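Zn-dependent hydrolase, glyoxylase (Echinicola vietnamensis, PDB 6T5K) probably hydrolyses beta-lactam antibiotics, carbapenems among them, as a class B1 metallo-beta-lactamase with two zinc ions in its active site. Local coordinates at residues V54-M59 against I220-W226; F101-G107 against A129-P135. All blocks are in the same frame, centred on the assembly; numbering follows the deposited sequence. Where two conformers were deposited one is given.

In the fold
The metallo-beta-lactamase fold sets two mixed beta-sheets face to face with helices outside, and its zinc ligands come from loops at the edge of the sandwich. After three earlier strands of the larger sheet the chain enters strand 54-63; contact 1 closes when, 161 residues on, it leaves strand 218-221 of the smaller sheet and meets strand 54-63 again, joining the two sheets. Contact 2 closes a much shorter loop, its ends 22 residues apart, wholly within that span: it ties the metal-binding turn 101-107 to the end of helix 123-131 and the residues just after it. The contacts meet at one zinc ion, bound by D104 of contact 2 and H223 of contact 1.

Contact 1 of 2, residues V54-M59 against I220-W226; sequences VACNGM and IPGHGNW. With ZN (zinc ion), chain H.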
loop_
_atom_site.group_PDB
_atom_site.type_symbol
_atom_site.label_atom_id
_atom_site.label_comp_id
_atom_site.label_asym_id
_atom_site.label_seq_id
_atom_site.Cartn_x
_atom_site.Cartn_y
_atom_site.Cartn_z
ATOM N N VAL A 54 -14.199 -2.518 -7.849
ATOM C CA VAL A 54 -12.952 -1.778 -7.702
ATOM C C VAL A 54 -11.897 -2.724 -7.189
ATOM O O VAL A 54 -12.095 -3.331 -6.132
ATOM C CB VAL A 54 -13.155 -0.606 -6.731
ATOM C CG1 VAL A 54 -11.926 0.241 -6.577
ATOM C CG2 VAL A 54 -14.358 0.239 -7.151
ATOM N N ALA A 55 -10.797 -2.871 -7.943
ATOM C CA ALA A 55 -9.657 -3.592 -7.415
ATOM C C ALA A 55 -8.895 -2.686 -6.465
ATOM O O ALA A 55 -8.709 -1.500 -6.749
ATOM C CB ALA A 55 -8.790 -4.056 -8.566
ATOM N N CYS A 56 -8.482 -3.239 -5.323
ATOM C CA CYS A 56 -7.683 -2.531 -4.333
ATOM C C CYS A 56 -6.354 -3.255 -4.207
ATOM O O CYS A 56 -6.321 -4.484 -4.067
ATOM C CB CYS A 56 -8.361 -2.510 -2.972
ATOM S SG CYS A 56 -9.981 -1.702 -2.980
ATOM N N ASN A 57 -5.265 -2.504 -4.269
ATOM C CA ASN A 57 -3.931 -3.067 -4.203
ATOM C C ASN A 57 -3.285 -2.824 -2.843
ATOM O O ASN A 57 -3.451 -1.764 -2.241
ATOM C CB ASN A 57 -3.011 -2.431 -5.246
ATOM C CG ASN A 57 -3.488 -2.640 -6.645
ATOM O OD1 ASN A 57 -4.149 -3.651 -6.972
ATOM N ND2 ASN A 57 -3.156 -1.692 -7.506
ATOM N N GLY A 58 -2.530 -3.817 -2.382
ATOM C CA GLY A 58 -1.484 -3.598 -1.411
ATOM C C GLY A 58 -0.208 -4.255 -1.898
ATOM O O GLY A 58 -0.148 -4.812 -2.999
ATOM N N MET A 59 0.809 -4.190 -1.057
ATOM C CA MET A 59 2.124 -4.704 -1.417
ATOM C C MET A 59 2.583 -5.646 -0.312
ATOM O O MET A 59 2.293 -5.418 0.859
ATOM C CB MET A 59 3.145 -3.562 -1.591
ATOM C CG MET A 59 4.563 -4.063 -1.920
ATOM S SD MET A 59 5.713 -2.732 -2.387
ATOM C CE MET A 59 6.024 -1.972 -0.802
ATOM N N ILE A 220 3.391 1.040 -7.685
ATOM C CA ILE A 220 2.149 0.308 -7.441
ATOM C C ILE A 220 1.124 1.306 -6.909
ATOM O O ILE A 220 1.322 1.868 -5.818
ATOM C CB ILE A 220 2.334 -0.836 -6.439
ATOM C CG1 ILE A 220 3.399 -1.830 -6.886
ATOM C CG2 ILE A 220 0.972 -1.505 -6.151
ATOM C CD1 ILE A 220 3.930 -2.630 -5.715
ATOM N N PRO A 221 0.056 1.589 -7.646
ATOM C CA PRO A 221 -0.982 2.510 -7.171
ATOM C C PRO A 221 -1.945 1.764 -6.267
ATOM O O PRO A 221 -1.941 0.544 -6.195
ATOM C CB PRO A 221 -1.699 2.903 -8.474
ATOM C CG PRO A 221 -1.615 1.623 -9.297
ATOM C CD PRO A 221 -0.283 1.010 -8.968
ATOM N N GLY A 222 -2.789 2.528 -5.582
ATOM C CA GLY A 222 -3.765 1.933 -4.691
ATOM C C GLY A 222 -4.867 1.197 -5.397
ATOM O O GLY A 222 -5.484 0.312 -4.792
ATOM N N HIS A 223 -5.103 1.512 -6.669
ATOM C CA HIS A 223 -6.123 0.870 -7.483
ATOM C C HIS A 223 -5.589 0.808 -8.905
ATOM O O HIS A 223 -4.929 1.746 -9.351
ATOM C CB HIS A 223 -7.426 1.688 -7.436
ATOM C CG HIS A 223 -7.923 1.941 -6.039
ATOM N ND1 HIS A 223 -8.667 1.023 -5.325
ATOM C CD2 HIS A 223 -7.740 2.997 -5.214
ATOM C CE1 HIS A 223 -8.920 1.509 -4.118
ATOM N NE2 HIS A 223 -8.383 2.716 -4.034
ATOM N N GLY A 224 -5.874 -0.285 -9.613
ATOM C CA GLY A 224 -5.510 -0.370 -11.022
ATOM C C GLY A 224 -4.145 -0.975 -11.251
ATOM O O GLY A 224 -3.492 -1.495 -10.343
ATOM N N ASN A 225 -3.711 -0.873 -12.503
ATOM C CA ASN A 225 -2.465 -1.490 -12.927
ATOM C C ASN A 225 -1.247 -0.756 -12.374
ATOM O O ASN A 225 -1.188 0.480 -12.368
ATOM C CB ASN A 225 -2.383 -1.536 -14.456
ATOM C CG ASN A 225 -3.372 -2.515 -15.070
ATOM O OD1 ASN A 225 -3.694 -3.536 -14.481
ATOM N ND2 ASN A 225 -3.861 -2.195 -16.256
ATOM N N TRP A 226 -0.248 -1.527 -11.936
ATOM C CA TRP A 226 1.034 -0.942 -11.626
ATOM C C TRP A 226 1.818 -0.702 -12.917
ATOM O O TRP A 226 1.513 -1.229 -13.993
ATOM C CB TRP A 226 1.776 -1.877 -10.678
ATOM C CG TRP A 226 1.748 -3.309 -11.086
ATOM C CD1 TRP A 226 2.683 -3.959 -11.826
ATOM C CD2 TRP A 226 0.753 -4.292 -10.741
ATOM N NE1 TRP A 226 2.331 -5.268 -11.983
ATOM C CE2 TRP A 226 1.138 -5.494 -11.343
ATOM C CE3 TRP A 226 -0.439 -4.251 -10.019
ATOM C CZ2 TRP A 226 0.394 -6.655 -11.203
ATOM C CZ3 TRP A 226 -1.183 -5.391 -9.904
ATOM C CH2 TRP A 226 -0.760 -6.575 -10.480
HETATM ZN ZN ZN H . -8.090 3.798 -2.151
HETATM O O HOH W 1 -4.594 -4.184 -9.563
HETATM O O HOH W 2 -9.184 4.536 -0.483
HETATM O O HOH W 3 -8.537 5.552 -3.565
#
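One side-chain amide does the work of two backbone groups here: N57 ND2 donates to P221 O and to G224 O, both at 2.9 Å, so that both its protons are used on backbone carbonyls of 220-226. The same residue also donates from its backbone, N57 N to G222 O at 2.9 Å and almost straight. On the other end of the amide, water 1 gives hydrogen bonds to N57 OD1 (2.7 Å) and to G224 O (3.0 Å), bridging the two segments a second time. G224, with phi 91° and psi -170°, takes a conformation in which a side chain would jam against the preceding carbonyl. Farther along, M59 SD rests on I220 CD1 at 3.8 Å, in the apolar layer between the sheets to which V177 and F179 of strand 177-181 also contribute.

The principle illustrated is a second-shell hydrogen bond to a metal ligand. H223 ND1 donates to A55 O at 2.9 Å, while C56 SG lies at the edge of the imidazole, 3.6 Å from H223 CE1. With its proton on ND1, the ring presents H223 NE2 to the zinc ion at 2.2 Å; D104, C182 and two waters complete the site. The A55 carbonyl on one nitrogen and the zinc on the other together suit the ND1-protonated ring and help to orient it.

Contact 2 of 2, residues F101-G107 against A129-P135; sequences FHLDCLG and ASQHDFP. With ZN (zinc ion), chain G; ZN (zinc ion), chain H.
The side of the zinc-binding turn 101-107 that faces from the metals packs on a helix end and the residues after it, without a hydrogen bond between the segments. H102 is the N-cap of the short helix 103-106: H102 O accepts from C105 N (3.0 Å) and L106 N (3.2 Å), and G107 N closes on L103 O (2.9 Å). F101 is p, L103 m,t and L106 p,p. The closest CA pairs, F101 with A129 (5.3 Å) and G107 with P135 (6.2 Å), make the segments run in the same direction.

Along the second segment, A129 CB meets L106 CD2 at 4.0 Å. H132 (m) has F101 CE2 over one ring face, 3.3 Å from H132 CE1, an oblique pair with planes at 35°; H132 ND1 is hydrogen-bonded to L128 O. D133, at phi 59° and psi 39°, ends the helix in a Schellman motif, with F134 N on A129 O (2.9 Å) and D133 N on S130 O (3.0 Å). That reversal brings F134 (m, chi2 -16°) inward: L103 CD2 makes a CH-pi contact 4.0 Å from the centroid of the F134 ring, L106 CD1 meets F134 CB at 3.8 Å, and F101 O, buried without a partner, lies at the ring edge, 3.1 Å from F134 CD2. P135 CB is 3.4 Å from L106 O.

H102 ND1 binds one zinc ion (2.0 Å) with H100 and H163, H102 NE2 being hydrogen-bonded to D196; D104 OD2 binds the other (2.3 Å). Water 2 binds both and donates to D104 OD1 (2.6 Å). Polar ligands thus face the zincs, while apolar F101, L103 and L106 pack on A129, F134 and P135.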
loop_
_atom_site.group_PDB
_atom_site.type_symbol
_atom_site.label_atom_id
_atom_site.label_comp_id
_atom_site.label_asym_id
_atom_site.label_seq_id
_atom_site.Cartn_x
_atom_site.Cartn_y
_atom_site.Cartn_z
ATOM N N PHE A 101 -6.018 6.113 6.478
ATOM C CA PHE A 101 -7.030 5.648 7.428
ATOM C C PHE A 101 -8.240 4.952 6.807
ATOM O O PHE A 101 -9.087 4.458 7.555
ATOM C CB PHE A 101 -7.512 6.805 8.315
ATOM C CG PHE A 101 -8.482 7.748 7.648
ATOM C CD1 PHE A 101 -8.018 8.846 6.915
ATOM C CD2 PHE A 101 -9.859 7.562 7.788
ATOM C CE1 PHE A 101 -8.908 9.720 6.326
ATOM C CE2 PHE A 101 -10.759 8.465 7.207
ATOM C CZ PHE A 101 -10.278 9.529 6.460
ATOM N N HIS A 102 -8.356 4.886 5.482
ATOM C CA HIS A 102 -9.548 4.305 4.872
ATOM C C HIS A 102 -9.556 2.768 4.983
ATOM O O HIS A 102 -8.549 2.123 5.249
ATOM C CB HIS A 102 -9.629 4.684 3.400
ATOM C CG HIS A 102 -10.022 6.099 3.147
ATOM N ND1 HIS A 102 -9.765 6.731 1.945
ATOM C CD2 HIS A 102 -10.681 6.999 3.914
ATOM C CE1 HIS A 102 -10.251 7.956 1.987
ATOM N NE2 HIS A 102 -10.806 8.146 3.172
ATOM N N LEU A 103 -10.716 2.174 4.703
ATOM C CA LEU A 103 -10.894 0.729 4.921
ATOM C C LEU A 103 -10.120 -0.145 3.935
ATOM O O LEU A 103 -9.800 -1.293 4.272
ATOM C CB LEU A 103 -12.385 0.391 4.956
ATOM C CG LEU A 103 -13.110 0.925 6.200
ATOM C CD1 LEU A 103 -14.602 0.725 6.010
ATOM C CD2 LEU A 103 -12.656 0.214 7.476
ATOM N N ASP A 104 -9.778 0.359 2.752
ATOM C CA ASP A 104 -8.936 -0.409 1.832
ATOM C C ASP A 104 -7.455 -0.331 2.198
ATOM O O ASP A 104 -6.594 -0.746 1.404
ATOM C CB ASP A 104 -9.171 -0.003 0.360
ATOM C CG ASP A 104 -8.955 1.490 0.078
ATOM O OD1 ASP A 104 -9.387 2.324 0.918
ATOM O OD2 ASP A 104 -8.384 1.825 -1.024
ATOM N N CYS A 105 -7.163 0.209 3.376
ATOM C CA CYS A 105 -5.849 0.164 3.982
ATOM C C CYS A 105 -5.851 -0.600 5.289
ATOM O O CYS A 105 -4.846 -1.231 5.624
ATOM C CB CYS A 105 -5.345 1.587 4.258
ATOM S SG CYS A 105 -5.349 2.620 2.818
ATOM N N LEU A 106 -6.947 -0.527 6.073
ATOM C CA LEU A 106 -6.871 -1.058 7.426
ATOM C C LEU A 106 -8.090 -1.851 7.859
ATOM O O LEU A 106 -8.173 -2.229 9.031
ATOM C CB LEU A 106 -6.558 0.050 8.449
ATOM C CG LEU A 106 -7.300 1.385 8.328
ATOM C CD1 LEU A 106 -8.775 1.153 8.585
ATOM C CD2 LEU A 106 -6.765 2.366 9.325
ATOM N N GLY A 107 -9.017 -2.143 6.954
ATOM C CA GLY A 107 -10.207 -2.860 7.357
ATOM C C GLY A 107 -9.915 -4.209 7.985
ATOM O O GLY A 107 -10.692 -4.697 8.809
ATOM N N ALA A 129 -8.376 7.029 12.222
ATOM C CA ALA A 129 -9.043 5.732 12.309
ATOM C C ALA A 129 -9.967 5.705 13.514
ATOM O O ALA A 129 -11.124 5.276 13.427
ATOM C CB ALA A 129 -7.998 4.630 12.413
ATOM N N SER A 130 -9.469 6.174 14.654
ATOM C CA SER A 130 -10.281 6.180 15.856
ATOM C C SER A 130 -11.519 7.045 15.676
ATOM O O SER A 130 -12.628 6.645 16.047
ATOM C CB SER A 130 -9.435 6.687 17.019
ATOM O OG SER A 130 -10.243 6.777 18.173
ATOM N N GLN A 131 -11.364 8.225 15.092
ATOM C CA GLN A 131 -12.518 9.090 14.957
ATOM C C GLN A 131 -13.562 8.504 14.023
ATOM O O GLN A 131 -14.742 8.859 14.118
ATOM C CB GLN A 131 -12.149 10.453 14.407
ATOM C CG GLN A 131 -11.230 11.290 15.197
ATOM C CD GLN A 131 -10.707 12.424 14.337
ATOM O OE1 GLN A 131 -11.468 13.050 13.621
ATOM N NE2 GLN A 131 -9.397 12.720 14.436
ATOM N N HIS A 132 -13.138 7.706 13.051
ATOM C CA HIS A 132 -14.065 7.051 12.131
ATOM C C HIS A 132 -14.575 5.711 12.639
ATOM O O HIS A 132 -15.378 5.071 11.947
ATOM C CB HIS A 132 -13.412 6.872 10.757
ATOM C CG HIS A 132 -13.298 8.153 9.999
ATOM N ND1 HIS A 132 -12.299 9.080 10.239
ATOM C CD2 HIS A 132 -14.093 8.696 9.046
ATOM C CE1 HIS A 132 -12.485 10.133 9.456
ATOM N NE2 HIS A 132 -13.546 9.911 8.705
ATOM N N ASP A 133 -14.134 5.276 13.817
ATOM C CA ASP A 133 -14.501 3.965 14.356
ATOM C C ASP A 133 -14.061 2.839 13.418
ATOM O O ASP A 133 -14.759 1.841 13.240
ATOM C CB ASP A 133 -15.993 3.888 14.698
ATOM C CG ASP A 133 -16.326 2.698 15.557
ATOM O OD1 ASP A 133 -15.497 2.346 16.435
ATOM O OD2 ASP A 133 -17.421 2.118 15.347
ATOM N N PHE A 134 -12.877 2.990 12.829
ATOM C CA PHE A 134 -12.249 1.960 12.018
ATOM C C PHE A 134 -11.181 1.240 12.837
ATOM O O PHE A 134 -10.711 1.751 13.863
ATOM C CB PHE A 134 -11.544 2.587 10.796
ATOM C CG PHE A 134 -12.455 3.242 9.796
ATOM C CD1 PHE A 134 -13.814 3.010 9.784
ATOM C CD2 PHE A 134 -11.920 4.113 8.839
ATOM C CE1 PHE A 134 -14.614 3.633 8.844
ATOM C CE2 PHE A 134 -12.724 4.741 7.908
ATOM C CZ PHE A 134 -14.080 4.495 7.905
ATOM N N PRO A 135 -10.771 0.040 12.419
ATOM C CA PRO A 135 -9.651 -0.638 13.092
ATOM C C PRO A 135 -8.444 0.277 13.206
ATOM O O PRO A 135 -8.107 1.015 12.281
ATOM C CB PRO A 135 -9.370 -1.843 12.192
ATOM C CG PRO A 135 -10.724 -2.065 11.496
ATOM C CD PRO A 135 -11.216 -0.690 11.224
HETATM ZN ZN ZN G . -8.526 6.027 0.490
HETATM ZN ZN ZN H . -8.090 3.798 -2.151
HETATM O O HOH W 2 -9.184 4.536 -0.483
HETATM O O HOH W 3 -8.537 5.552 -3.565
#